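Local coordinates for catalase A (Saccharomyces cerevisiae, PDB 1A4E), which breaks down hydrogen peroxide to water and oxygen with a heme cofactor, working as a homotetramer in the peroxisome, at residues B[263-268]-B[286-291]; B[68-73]-B[293-298]; B[194-199]-B[223-228]. All coordinates share one frame; numbering follows the deposited sequence.

Interaction 1 of 3, residues B[263-268]-B[286-291]; sequences YIQTMT and WPQGQF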
# COMPACT_ATOMS: atom_id res chain seq x y z
N TYR B 263 15.10 -33.14 18.51
CA TYR B 263 16.44 -33.71 18.57
C TYR B 263 17.36 -32.88 17.70
O TYR B 263 16.90 -32.13 16.85
CB TYR B 263 16.54 -35.12 18.01
CG TYR B 263 15.66 -36.17 18.65
CD1 TYR B 263 14.37 -36.40 18.16
CD2 TYR B 263 16.15 -36.92 19.72
CE1 TYR B 263 13.56 -37.37 18.75
CE2 TYR B 263 15.34 -37.89 20.32
CZ TYR B 263 14.05 -38.10 19.83
OH TYR B 263 13.25 -39.05 20.43
N ILE B 264 18.68 -33.00 17.91
CA ILE B 264 19.65 -32.36 17.04
C ILE B 264 20.78 -33.33 16.69
O ILE B 264 21.03 -34.31 17.39
CB ILE B 264 20.31 -31.09 17.67
CG1 ILE B 264 20.99 -31.42 19.00
CG2 ILE B 264 19.24 -30.01 17.82
CD1 ILE B 264 21.82 -30.25 19.56
N GLN B 265 21.43 -33.06 15.56
CA GLN B 265 22.65 -33.74 15.15
C GLN B 265 23.71 -32.66 15.20
O GLN B 265 23.51 -31.57 14.66
CB GLN B 265 22.59 -34.24 13.73
CG GLN B 265 21.72 -35.45 13.49
CD GLN B 265 21.64 -35.75 12.01
OE1 GLN B 265 21.13 -34.93 11.25
NE2 GLN B 265 22.14 -36.90 11.53
N THR B 266 24.81 -32.92 15.90
CA THR B 266 25.89 -31.96 15.94
C THR B 266 27.12 -32.49 15.21
O THR B 266 27.25 -33.68 14.95
CB THR B 266 26.25 -31.62 17.40
OG1 THR B 266 26.52 -32.83 18.08
CG2 THR B 266 25.13 -30.87 18.07
N MET B 267 28.01 -31.55 14.90
CA MET B 267 29.18 -31.82 14.10
C MET B 267 30.17 -30.68 14.27
O MET B 267 29.78 -29.52 14.33
CB MET B 267 28.75 -31.92 12.64
CG MET B 267 29.83 -32.34 11.72
SD MET B 267 29.36 -32.23 9.99
CE MET B 267 28.25 -33.60 9.91
N THR B 268 31.47 -30.98 14.37
CA THR B 268 32.48 -29.93 14.43
C THR B 268 32.93 -29.54 13.02
O THR B 268 32.52 -30.14 12.02
CB THR B 268 33.70 -30.40 15.26
OG1 THR B 268 34.27 -31.54 14.62
CG2 THR B 268 33.30 -30.70 16.69
N TRP B 286 22.72 -35.70 6.83
CA TRP B 286 23.83 -36.23 7.61
C TRP B 286 23.44 -37.63 8.09
O TRP B 286 22.32 -37.82 8.59
CB TRP B 286 24.12 -35.36 8.83
CG TRP B 286 24.55 -33.91 8.58
CD1 TRP B 286 24.78 -33.38 7.33
CD2 TRP B 286 24.75 -33.01 9.58
NE1 TRP B 286 25.13 -32.14 7.55
CE2 TRP B 286 25.13 -31.87 8.86
CE3 TRP B 286 24.68 -32.98 10.98
CZ2 TRP B 286 25.44 -30.68 9.52
CZ3 TRP B 286 24.99 -31.79 11.64
CH2 TRP B 286 25.36 -30.66 10.92
N PRO B 287 24.32 -38.63 7.98
CA PRO B 287 24.07 -40.01 8.41
C PRO B 287 23.87 -40.10 9.92
O PRO B 287 24.64 -39.52 10.69
CB PRO B 287 25.27 -40.77 7.92
CG PRO B 287 25.95 -39.85 6.92
CD PRO B 287 25.70 -38.47 7.52
N GLN B 288 22.82 -40.80 10.37
CA GLN B 288 22.56 -40.92 11.80
C GLN B 288 23.40 -41.94 12.56
O GLN B 288 23.41 -41.94 13.79
CB GLN B 288 21.08 -41.22 12.02
CG GLN B 288 20.27 -39.98 11.71
CD GLN B 288 18.78 -40.14 11.89
OE1 GLN B 288 18.29 -40.94 12.69
NE2 GLN B 288 18.03 -39.36 11.13
N GLY B 289 24.11 -42.82 11.84
CA GLY B 289 25.00 -43.79 12.47
C GLY B 289 26.15 -43.07 13.15
O GLY B 289 26.36 -43.19 14.37
N GLN B 290 26.80 -42.21 12.37
CA GLN B 290 27.93 -41.43 12.83
C GLN B 290 27.51 -40.21 13.62
O GLN B 290 28.20 -39.83 14.57
CB GLN B 290 28.76 -40.99 11.64
CG GLN B 290 30.14 -40.58 12.10
CD GLN B 290 31.07 -40.12 10.98
OE1 GLN B 290 31.99 -39.36 11.27
NE2 GLN B 290 30.88 -40.48 9.71
N PHE B 291 26.39 -39.58 13.24
CA PHE B 291 25.92 -38.36 13.90
C PHE B 291 24.52 -38.59 14.44
O PHE B 291 23.52 -38.27 13.79
CB PHE B 291 25.90 -37.18 12.90
CG PHE B 291 27.24 -36.95 12.22
CD1 PHE B 291 28.29 -36.37 12.93
CD2 PHE B 291 27.42 -37.37 10.90
CE1 PHE B 291 29.54 -36.22 12.31
CE2 PHE B 291 28.67 -37.22 10.29
CZ PHE B 291 29.73 -36.65 11.00
O HOH W 1 20.73 -34.50 8.64

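Interaction 2 of 3, residues B[68-73]-B[293-298]; sequences VTDDIT and LRRVGK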
# COMPACT_ATOMS: atom_id res chain seq x y z
N VAL B 68 12.07 -27.81 27.78
CA VAL B 68 13.40 -28.43 27.75
C VAL B 68 13.33 -29.71 28.58
O VAL B 68 12.81 -29.70 29.70
CB VAL B 68 14.46 -27.49 28.37
CG1 VAL B 68 15.83 -28.15 28.32
CG2 VAL B 68 14.49 -26.18 27.61
N THR B 69 13.79 -30.84 28.05
CA THR B 69 13.79 -32.08 28.82
C THR B 69 15.20 -32.62 29.01
O THR B 69 15.43 -33.46 29.88
CB THR B 69 12.89 -33.15 28.14
OG1 THR B 69 13.36 -33.38 26.82
CG2 THR B 69 11.44 -32.69 28.12
N ASP B 70 16.17 -32.15 28.22
CA ASP B 70 17.54 -32.61 28.34
C ASP B 70 18.52 -31.45 28.21
O ASP B 70 18.27 -30.45 27.53
CB ASP B 70 17.90 -33.61 27.25
CG ASP B 70 17.03 -34.86 27.26
OD1 ASP B 70 15.95 -34.80 26.70
OD2 ASP B 70 17.44 -35.88 27.82
N ASP B 71 19.66 -31.61 28.87
CA ASP B 71 20.69 -30.60 28.85
C ASP B 71 21.44 -30.56 27.53
O ASP B 71 21.95 -31.59 27.08
CB ASP B 71 21.67 -30.83 29.99
CG ASP B 71 22.69 -29.71 30.11
OD1 ASP B 71 22.28 -28.56 30.17
OD2 ASP B 71 23.89 -29.98 30.11
N ILE B 72 21.43 -29.39 26.88
CA ILE B 72 22.24 -29.13 25.71
C ILE B 72 22.95 -27.79 25.90
O ILE B 72 23.35 -27.16 24.92
CB ILE B 72 21.44 -29.04 24.35
CG1 ILE B 72 20.32 -28.01 24.39
CG2 ILE B 72 20.94 -30.44 24.01
CD1 ILE B 72 19.95 -27.58 22.96
N THR B 73 23.16 -27.34 27.15
CA THR B 73 23.86 -26.07 27.38
C THR B 73 25.33 -26.06 26.94
O THR B 73 25.95 -25.01 26.80
CB THR B 73 23.76 -25.69 28.88
OG1 THR B 73 24.35 -26.74 29.64
CG2 THR B 73 22.31 -25.42 29.28
N LEU B 293 20.93 -38.81 16.87
CA LEU B 293 20.00 -37.80 17.34
C LEU B 293 20.14 -37.64 18.84
O LEU B 293 20.01 -38.59 19.59
CB LEU B 293 18.56 -38.19 16.99
CG LEU B 293 18.19 -38.36 15.52
CD1 LEU B 293 16.68 -38.51 15.41
CD2 LEU B 293 18.63 -37.17 14.72
N ARG B 294 20.50 -36.43 19.26
CA ARG B 294 20.63 -36.09 20.66
C ARG B 294 19.34 -35.38 21.07
O ARG B 294 18.89 -34.49 20.35
CB ARG B 294 21.84 -35.19 20.82
CG ARG B 294 22.03 -34.72 22.24
CD ARG B 294 23.31 -33.93 22.40
NE ARG B 294 23.33 -33.39 23.74
CZ ARG B 294 24.38 -32.74 24.20
NH1 ARG B 294 25.47 -32.55 23.47
NH2 ARG B 294 24.35 -32.25 25.43
N ARG B 295 18.71 -35.74 22.19
CA ARG B 295 17.43 -35.14 22.56
C ARG B 295 17.53 -33.79 23.26
O ARG B 295 18.41 -33.54 24.08
CB ARG B 295 16.66 -36.14 23.42
CG ARG B 295 15.20 -35.77 23.69
CD ARG B 295 14.35 -36.94 24.17
NE ARG B 295 15.08 -37.79 25.10
CZ ARG B 295 14.92 -37.73 26.41
NH1 ARG B 295 14.06 -36.90 26.99
NH2 ARG B 295 15.68 -38.50 27.17
N VAL B 296 16.60 -32.89 22.91
CA VAL B 296 16.56 -31.54 23.44
C VAL B 296 15.31 -31.29 24.27
O VAL B 296 15.42 -30.91 25.44
CB VAL B 296 16.61 -30.51 22.30
CG1 VAL B 296 16.69 -29.10 22.89
CG2 VAL B 296 17.81 -30.75 21.41
N GLY B 297 14.11 -31.48 23.70
CA GLY B 297 12.89 -31.20 24.43
C GLY B 297 11.62 -31.54 23.69
O GLY B 297 11.63 -32.40 22.81
N LYS B 298 10.50 -30.87 24.01
CA LYS B 298 9.20 -31.17 23.42
C LYS B 298 8.46 -29.94 22.92
O LYS B 298 8.60 -28.86 23.49
CB LYS B 298 8.21 -31.79 24.41
CG LYS B 298 8.70 -32.88 25.32
CD LYS B 298 7.74 -34.07 25.33
CE LYS B 298 7.72 -34.78 23.98
NZ LYS B 298 7.34 -36.17 24.14
O HOH W 2 20.67 -34.01 25.44

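Interaction 3 of 3, residues B[194-199]-B[223-228]; sequences SMHGYS and QGIKNL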
# COMPACT_ATOMS: atom_id res chain seq x y z
N SER B 194 0.79 -35.90 12.16
CA SER B 194 1.43 -37.14 11.77
C SER B 194 2.62 -36.95 10.85
O SER B 194 2.86 -37.79 9.97
CB SER B 194 0.37 -38.01 11.11
OG SER B 194 -0.71 -38.31 11.99
N MET B 195 3.37 -35.85 11.02
CA MET B 195 4.54 -35.56 10.21
C MET B 195 5.67 -34.96 11.03
O MET B 195 5.46 -34.46 12.14
CB MET B 195 4.21 -34.59 9.07
CG MET B 195 3.55 -33.29 9.51
SD MET B 195 3.32 -32.08 8.19
CE MET B 195 3.91 -30.66 9.07
N HIS B 196 6.89 -35.03 10.50
CA HIS B 196 8.05 -34.47 11.16
C HIS B 196 8.36 -33.07 10.65
O HIS B 196 7.85 -32.66 9.62
CB HIS B 196 9.29 -35.33 10.92
CG HIS B 196 9.18 -36.75 11.44
ND1 HIS B 196 8.60 -37.15 12.56
CD2 HIS B 196 9.67 -37.87 10.80
CE1 HIS B 196 8.72 -38.45 12.65
NE2 HIS B 196 9.37 -38.87 11.58
N GLY B 197 9.19 -32.33 11.39
CA GLY B 197 9.72 -31.04 10.96
C GLY B 197 11.24 -31.20 10.92
O GLY B 197 11.80 -32.02 11.64
N TYR B 198 11.97 -30.48 10.06
CA TYR B 198 13.43 -30.60 9.99
C TYR B 198 13.98 -29.24 9.62
O TYR B 198 13.37 -28.57 8.78
CB TYR B 198 13.95 -31.53 8.88
CG TYR B 198 13.41 -32.94 8.86
CD1 TYR B 198 12.15 -33.18 8.30
CD2 TYR B 198 14.16 -34.00 9.37
CE1 TYR B 198 11.64 -34.47 8.24
CE2 TYR B 198 13.65 -35.30 9.32
CZ TYR B 198 12.39 -35.52 8.76
OH TYR B 198 11.86 -36.79 8.71
N SER B 199 15.12 -28.83 10.19
CA SER B 199 15.70 -27.55 9.84
C SER B 199 16.07 -27.44 8.37
O SER B 199 15.98 -26.36 7.79
CB SER B 199 16.95 -27.29 10.68
OG SER B 199 18.00 -28.22 10.46
N GLN B 223 2.97 -38.80 17.62
CA GLN B 223 1.78 -39.49 17.15
C GLN B 223 2.14 -40.53 16.10
O GLN B 223 1.34 -41.41 15.79
CB GLN B 223 0.79 -38.50 16.53
CG GLN B 223 0.14 -37.50 17.50
CD GLN B 223 1.09 -36.48 18.11
OE1 GLN B 223 1.28 -36.42 19.32
NE2 GLN B 223 1.72 -35.66 17.28
N GLY B 224 3.35 -40.45 15.53
CA GLY B 224 3.79 -41.38 14.51
C GLY B 224 3.46 -40.91 13.10
O GLY B 224 2.49 -40.18 12.89
N ILE B 225 4.29 -41.32 12.13
CA ILE B 225 4.07 -41.01 10.73
C ILE B 225 2.89 -41.81 10.21
O ILE B 225 2.79 -43.03 10.34
CB ILE B 225 5.36 -41.33 9.93
CG1 ILE B 225 6.47 -40.38 10.33
CG2 ILE B 225 5.08 -41.21 8.42
CD1 ILE B 225 6.22 -38.90 9.97
N LYS B 226 1.95 -41.07 9.62
CA LYS B 226 0.76 -41.65 9.03
C LYS B 226 0.52 -40.83 7.77
O LYS B 226 0.59 -39.60 7.77
CB LYS B 226 -0.40 -41.53 10.02
CG LYS B 226 -1.64 -42.29 9.58
CD LYS B 226 -2.80 -41.93 10.50
CE LYS B 226 -4.11 -42.10 9.73
NZ LYS B 226 -5.18 -41.32 10.36
N ASN B 227 0.31 -41.56 6.67
CA ASN B 227 0.13 -41.00 5.35
C ASN B 227 -1.12 -41.50 4.64
O ASN B 227 -1.76 -42.48 5.02
CB ASN B 227 1.32 -41.34 4.44
CG ASN B 227 2.67 -40.89 4.94
OD1 ASN B 227 2.87 -39.74 5.32
ND2 ASN B 227 3.64 -41.79 4.94
N LEU B 228 -1.44 -40.76 3.58
CA LEU B 228 -2.52 -41.10 2.69
C LEU B 228 -1.92 -41.56 1.36
O LEU B 228 -0.76 -41.27 1.03
CB LEU B 228 -3.41 -39.89 2.42
CG LEU B 228 -4.12 -39.20 3.57
CD1 LEU B 228 -4.85 -37.98 3.03
CD2 LEU B 228 -5.08 -40.15 4.26
O HOH W 3 -0.54 -40.72 13.60

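Interaction 1 of 3, residues B[263-268]-B[286-291]
Gln265 NE2 is gripped by two backbone carbonyls of the loop 286-291. Gln265 NE2 donates to Phe291 O at 3.0 Å and to Trp286 O at 3.1 Å, and both acceptors lie in the amide plane of the glutamine, one for each N-H. The two carbonyls are met differently: the donor sits in the plane of the Phe291 carbonyl but well above that of Trp286, although the N-H of the latter bond points almost straight at its oxygen (167°). At the other end of the amide, Gln265 OE1 takes a hydrogen bond from a water (2.7 Å), which in turn accepts from Trp286 N, and OE1 is also bonded to His218 NE2. An alanine in place of Gln265 would probably leave the two carbonyls without their shared donor and the loop freer to shift from the strand. The loop has some order of its own, since Phe291 N bonds back to Pro287 O across residues with helical backbone angles. The apolar half of the contact belongs to Met267. With CG anti to the backbone N (chi1 -174°) and a bend at chi3 (-72°), its methyl CE comes to rest in the angle between two rings. Met267 CE lies 3.7 Å from the centroid of the Trp286 six-membered ring and 3.6 Å from that of Phe291, over the centre of a face in each case. Met267 SD is also above the indole face, at 4.3 Å from the centroid of the same six-membered ring of Trp286, a Met-aromatic contact. Trp286 also packs on Tyr214 and Gln216 of strand 212-221, which pairs with strand 259-267 in the antiparallel barrel of the catalase fold, while Thr268 caps the N-terminus of helix 269-274.

Interaction 2 of 3, residues B[68-73]-B[293-298]
The carboxylate of Asp70 stands over one face of the Arg295 guanidinium, the two planes nearly perpendicular (87°). Asp70 OD1 is 2.8 Å from Arg295 NH1, yet it lies well out of the guanidinium plane, and this salt bridge therefore rests on charge alone, with no N-H aimed at the oxygen. A bend at chi3 (40°) folds the arginine back across the acid. Thr69 OG1 donates to the anti side of the same OD1, which helps to fix the rotation of the carboxylate. Arg294 is used at its edge instead: its extended chain brings Arg294 NH2 to Asp71 O at 3.0 Å, while a water in the guanidinium plane accepts from Arg294 NE and donates to both Asp71 O and Arg295 O. Arg294 NH2 also forms a salt bridge with Asp74, the next residue after Thr73 in the same loop. Between these groups the backbones meet where strand 59-68 ends against strand 294-303, two neighbours in the antiparallel barrel of the catalase fold. Val68 and Gly297 form a non-hydrogen-bonded pair, and Val296 and Gly297 together face Val262 on the other side as a classic beta bulge. The bulge presents Val296 O to two successive donors: Thr69 N, at 3.1 Å, approaches on a lone pair, and Asp70 N, also at 3.1 Å, from above the carbonyl plane. Glycine suits position 297, because a beta carbon there would come 3.3 Å from Val68 CA. Farther along the loop, Ile72 CD1 touches Val296 CG1 at 3.6 Å, the side chains crossing at about a right angle with Phe81 against both. Thr69 CG2 packs on Lys298 CG at 3.9 Å, while the end of the lysine leads away to a salt bridge with Asp222.

Interaction 3 of 3, residues B[194-199]-B[223-228]
Ile225 lays its side chain on the ring of His196 beside two paired strands of the catalase barrel: residues 194-196 lead into the short strand 197-198, whose antiparallel partner, strand 212-221, runs out into the loop that holds residues 223-228. The apolar part of the contact is a CH-pi interaction. Ile225 CD1 sits over the centre of the His196 imidazole face, 3.6 Å from the ring centroid and only 12° off the normal. With CG1 anti to the carbonyl carbon (chi1 -67°), Ile225 CG1 comes 3.5 Å from His196 NE2, and chi2 (-65°) then turns CD1 over the ring, where it also reaches Met195 CA. The imidazole is held in its rotation from another quarter, by the hydrogen bond between His196 ND1 and Thr221 N. Ser194 adds an aliphatic touch, its CB packing 3.8 Å from Lys226 CB. Across the backbones the polar contacts are soft. Ser194 O accepts a weak hydrogen bond from Lys226 N at 3.4 Å, and Ile225 CA makes a nearly straight CA-H...O contact with the same oxygen. A second such contact, more bent, joins Ser194 CA to Gly224 O at 3.4 Å. Gly224 has backbone angles that by themselves call for glycine, since a beta carbon would jam against the carbonyl O of Gln223. Gln223 NE2 is hydrogen-bonded to Arg193 O, and Met195 O to Trp260 NE1. The segment 194-199 also leads toward the catalytic centre, with Ser199 touching the heme and the Met195 side chain about 8 Å from that of the active-site Asn129. Last comes a water bridge: one molecule donates to Ser194 OG at 2.9 Å and to Gln223 O at 3.0 Å, while Ser194 OG is also bonded to Asn191 OD1.

Overall arrangement
All three interactions belong to the antiparallel sheet that curls into the catalase barrel. Interactions 1 and 2 adjoin, their centres about 14 Å apart, because strands 259-267 and 294-303 are neighbours and join directly through Ile264 and Arg294. Interaction 3 lies about 20 Å from the centre of each and touches neither. Along the chain, interaction 2 closes a long loop of more than 200 residues, within which interaction 3 and then interaction 1 follow in series. Loops are thus fastened to the barrel at separate places: interactions 1 and 2 away from the annotated sites, interaction 3 on a segment that leads to the heme pocket.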